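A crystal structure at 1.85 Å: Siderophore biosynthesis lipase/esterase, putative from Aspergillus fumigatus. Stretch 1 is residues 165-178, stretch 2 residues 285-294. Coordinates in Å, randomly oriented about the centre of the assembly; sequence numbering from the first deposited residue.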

# COMPACT_ATOMS: atom_id res chain seq x y z
N PRO A 165 -2.21 5.76 21.37
CA PRO A 165 -0.79 5.39 21.31
C PRO A 165 -0.49 4.31 22.36
O PRO A 165 -0.41 4.61 23.56
CB PRO A 165 -0.06 6.70 21.62
CG PRO A 165 -1.04 7.49 22.42
CD PRO A 165 -2.40 7.11 21.93
N VAL A 166 -0.33 3.08 21.89
CA VAL A 166 -0.28 1.90 22.75
C VAL A 166 1.02 1.14 22.49
O VAL A 166 1.44 0.99 21.34
CB VAL A 166 -1.51 1.00 22.49
CG1 VAL A 166 -1.36 -0.39 23.10
CG2 VAL A 166 -2.77 1.68 23.03
N SER A 167 1.64 0.66 23.56
CA SER A 167 2.85 -0.15 23.47
C SER A 167 2.53 -1.54 22.93
O SER A 167 1.73 -2.27 23.52
CB SER A 167 3.52 -0.28 24.85
OG SER A 167 4.55 -1.25 24.84
N ASP A 168 3.14 -1.89 21.79
CA ASP A 168 3.04 -3.24 21.23
C ASP A 168 3.66 -4.28 22.16
O ASP A 168 3.13 -5.38 22.30
CB ASP A 168 3.73 -3.32 19.86
CG ASP A 168 2.96 -2.60 18.76
OD1 ASP A 168 1.72 -2.78 18.67
OD2 ASP A 168 3.60 -1.88 17.98
N ARG A 169 4.78 -3.91 22.78
CA ARG A 169 5.43 -4.75 23.79
C ARG A 169 4.47 -5.12 24.92
O ARG A 169 4.32 -6.30 25.26
CB ARG A 169 6.68 -4.06 24.35
CG ARG A 169 7.15 -4.60 25.69
CD ARG A 169 8.40 -3.92 26.20
NE ARG A 169 8.64 -4.33 27.58
CZ ARG A 169 8.27 -3.65 28.68
NH1 ARG A 169 8.54 -4.15 29.88
NH2 ARG A 169 7.66 -2.46 28.60
N GLU A 170 3.83 -4.11 25.50
CA GLU A 170 2.86 -4.33 26.59
C GLU A 170 1.56 -4.98 26.12
O GLU A 170 0.90 -5.66 26.90
CB GLU A 170 2.58 -3.03 27.35
CG GLU A 170 3.72 -2.62 28.27
CD GLU A 170 3.36 -1.47 29.19
OE1 GLU A 170 2.75 -0.49 28.71
OE2 GLU A 170 3.70 -1.54 30.39
N ALA A 171 1.19 -4.76 24.86
CA ALA A 171 0.05 -5.46 24.26
C ALA A 171 0.28 -6.97 24.15
O ALA A 171 -0.63 -7.76 24.39
CB ALA A 171 -0.29 -4.88 22.89
N ILE A 172 1.51 -7.36 23.80
CA ILE A 172 1.89 -8.78 23.73
C ILE A 172 1.91 -9.41 25.13
O ILE A 172 1.45 -10.54 25.30
CB ILE A 172 3.23 -8.98 22.99
CG1 ILE A 172 3.06 -8.62 21.51
CG2 ILE A 172 3.72 -10.42 23.10
CD1 ILE A 172 4.34 -8.48 20.72
N GLN A 173 2.44 -8.69 26.12
CA GLN A 173 2.40 -9.11 27.53
C GLN A 173 0.97 -9.40 28.01
O GLN A 173 0.73 -10.36 28.75
CB GLN A 173 3.02 -8.04 28.44
CG GLN A 173 4.54 -7.93 28.34
CD GLN A 173 5.10 -6.75 29.12
OE1 GLN A 173 4.40 -6.11 29.91
NE2 GLN A 173 6.38 -6.46 28.90
N TRP A 174 0.03 -8.57 27.57
CA TRP A 174 -1.39 -8.71 27.89
C TRP A 174 -2.05 -9.88 27.14
O TRP A 174 -2.92 -10.55 27.69
CB TRP A 174 -2.11 -7.39 27.57
CG TRP A 174 -3.54 -7.27 28.00
CD1 TRP A 174 -4.57 -6.85 27.24
CD2 TRP A 174 -4.09 -7.55 29.30
NE1 TRP A 174 -5.74 -6.84 27.96
CE2 TRP A 174 -5.47 -7.26 29.24
CE3 TRP A 174 -3.55 -8.00 30.52
CZ2 TRP A 174 -6.32 -7.42 30.34
CZ3 TRP A 174 -4.40 -8.16 31.61
CH2 TRP A 174 -5.77 -7.87 31.51
N VAL A 175 -1.62 -10.10 25.89
CA VAL A 175 -2.03 -11.28 25.12
C VAL A 175 -1.53 -12.58 25.77
O VAL A 175 -2.27 -13.56 25.84
CB VAL A 175 -1.56 -11.19 23.64
CG1 VAL A 175 -1.64 -12.53 22.91
CG2 VAL A 175 -2.40 -10.16 22.89
N LEU A 176 -0.28 -12.58 26.23
CA LEU A 176 0.28 -13.73 26.95
C LEU A 176 -0.38 -13.97 28.32
O LEU A 176 -0.44 -15.10 28.79
CB LEU A 176 1.80 -13.58 27.13
CG LEU A 176 2.64 -13.61 25.85
CD1 LEU A 176 4.05 -13.09 26.13
CD2 LEU A 176 2.69 -15.00 25.25
N ALA A 177 -0.86 -12.89 28.95
CA ALA A 177 -1.58 -12.99 30.22
C ALA A 177 -3.02 -13.49 30.04
O ALA A 177 -3.44 -14.42 30.74
CB ALA A 177 -1.59 -11.64 30.93
N GLU A 178 -3.76 -12.89 29.11
CA GLU A 178 -5.21 -13.11 28.96
C GLU A 178 -5.67 -13.90 27.73
O GLU A 178 -6.79 -14.41 27.73
CB GLU A 178 -5.93 -11.75 28.94
CG GLU A 178 -5.90 -11.01 30.27
CD GLU A 178 -6.66 -11.71 31.38
OE1 GLU A 178 -7.72 -12.32 31.11
OE2 GLU A 178 -6.19 -11.66 32.54
N ALA A 285 -11.71 1.76 27.23
CA ALA A 285 -11.85 0.30 27.21
C ALA A 285 -10.90 -0.33 26.20
O ALA A 285 -11.26 -1.29 25.52
CB ALA A 285 -13.30 -0.07 26.89
N ASP A 286 -9.68 0.21 26.11
CA ASP A 286 -8.68 -0.29 25.17
C ASP A 286 -8.27 -1.70 25.59
O ASP A 286 -7.67 -1.91 26.65
CB ASP A 286 -7.45 0.62 25.11
CG ASP A 286 -6.58 0.36 23.88
OD1 ASP A 286 -6.31 -0.81 23.58
OD2 ASP A 286 -6.17 1.34 23.23
N GLN A 287 -8.63 -2.66 24.74
CA GLN A 287 -8.36 -4.08 24.99
C GLN A 287 -6.88 -4.47 24.80
O GLN A 287 -6.49 -5.55 25.23
CB GLN A 287 -9.28 -4.97 24.13
CG GLN A 287 -9.00 -5.04 22.63
CD GLN A 287 -9.41 -3.80 21.84
OE1 GLN A 287 -9.95 -2.84 22.39
NE2 GLN A 287 -9.13 -3.82 20.54
N SER A 288 -6.09 -3.62 24.15
CA SER A 288 -4.65 -3.84 23.98
C SER A 288 -3.80 -3.43 25.19
O SER A 288 -2.66 -3.87 25.32
CB SER A 288 -4.13 -3.10 22.75
OG SER A 288 -4.80 -3.54 21.57
N VAL A 289 -4.35 -2.59 26.07
CA VAL A 289 -3.62 -2.07 27.22
C VAL A 289 -3.88 -2.97 28.43
O VAL A 289 -5.04 -3.23 28.75
CB VAL A 289 -4.02 -0.61 27.53
CG1 VAL A 289 -3.24 -0.07 28.72
CG2 VAL A 289 -3.80 0.26 26.31
N PRO A 290 -2.80 -3.45 29.09
CA PRO A 290 -3.01 -4.30 30.28
C PRO A 290 -3.75 -3.60 31.41
O PRO A 290 -3.61 -2.38 31.59
CB PRO A 290 -1.58 -4.67 30.73
CG PRO A 290 -0.67 -4.27 29.63
CD PRO A 290 -1.38 -3.31 28.74
N ALA A 291 -4.51 -4.37 32.18
CA ALA A 291 -5.25 -3.85 33.33
C ALA A 291 -4.34 -3.38 34.47
O ALA A 291 -4.75 -2.57 35.29
CB ALA A 291 -6.24 -4.90 33.84
N TRP A 292 -3.10 -3.89 34.51
CA TRP A 292 -2.09 -3.41 35.47
C TRP A 292 -1.51 -2.02 35.15
O TRP A 292 -0.84 -1.43 36.00
CB TRP A 292 -0.97 -4.45 35.68
CG TRP A 292 -0.05 -4.71 34.50
CD1 TRP A 292 1.00 -3.93 34.08
CD2 TRP A 292 -0.07 -5.84 33.63
NE1 TRP A 292 1.61 -4.50 33.00
CE2 TRP A 292 0.98 -5.68 32.70
CE3 TRP A 292 -0.88 -6.99 33.54
CZ2 TRP A 292 1.24 -6.61 31.68
CZ3 TRP A 292 -0.62 -7.91 32.53
CH2 TRP A 292 0.43 -7.72 31.61
N VAL A 293 -1.75 -1.50 33.94
CA VAL A 293 -1.32 -0.15 33.55
C VAL A 293 -2.34 0.89 34.03
O VAL A 293 -3.53 0.79 33.70
CB VAL A 293 -1.14 -0.03 32.02
CG1 VAL A 293 -0.71 1.38 31.62
CG2 VAL A 293 -0.13 -1.05 31.51
N ASP A 294 -1.87 1.87 34.79
CA ASP A 294 -2.67 3.04 35.16
C ASP A 294 -2.58 4.05 34.01
O ASP A 294 -1.53 4.67 33.82
CB ASP A 294 -2.18 3.64 36.48
CG ASP A 294 -3.17 4.62 37.11
OD1 ASP A 294 -3.97 5.25 36.38
OD2 ASP A 294 -3.14 4.76 38.35
O HOH W 1 -0.08 -2.10 25.71
O HOH W 2 3.99 -3.92 31.62

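No clear direct hydrogen bond joins these two stretches, although they bury 563 Å² between them; packing and two waters do the work. The helix, 168-178, lies against a segment with no regular secondary structure, shaped by two type I turns, Asp286 to Val289 and Pro290 to Val293.

Trp174 gives up the most area. Its t rotamer lays the indole along the second stretch, so that Pro290 CA sits over one face, 3.8 Å from the centroid of the Trp174 five-membered ring in a CH-pi contact. Proline suits this place: its rigid ring adds CB at 3.9 Å from Trp174 CE3 and has no amide hydrogen to satisfy. At the far end of the indole, Ala291 CB, a methyl, packs 3.8 Å from Trp174 CH2; Ala291 N is buried here without a partner in the model. At the ring edge, Trp174 NE1 lies 3.1 Å from Gln287 O.

Trp292, in the p rotamer, carries its ring back to the helix. The two six-membered rings meet obliquely, planes at 79°, with Trp174 CE3 and Trp292 CZ3 3.6 Å apart. The Trp292 ring nitrogen is served by water 2, which accepts from Trp292 NE1 (2.8 Å) and donates to Glu170 OE2 (2.7 Å) and Gln173 OE1 (2.8 Å), so water 2 links Trp292 to two helical side chains three residues apart.

In the first turn of the helix the backbones come close. Ala171 CA lies 3.3 Å from Ser288 O in a CA-H...O contact, and water 1 donates to that same Ser288 O (3.2 Å) and to Ser167 O (2.8 Å). Ser167 OG caps the helix by accepting from Glu170 N (3.0 Å), while Asp286 OD1 accepts from Ser288 N (2.9 Å) within its turn. One residue before the N-cap, Val166 CG2 packs on Val289 CG2 at 3.7 Å, a contact between branched apolar side chains.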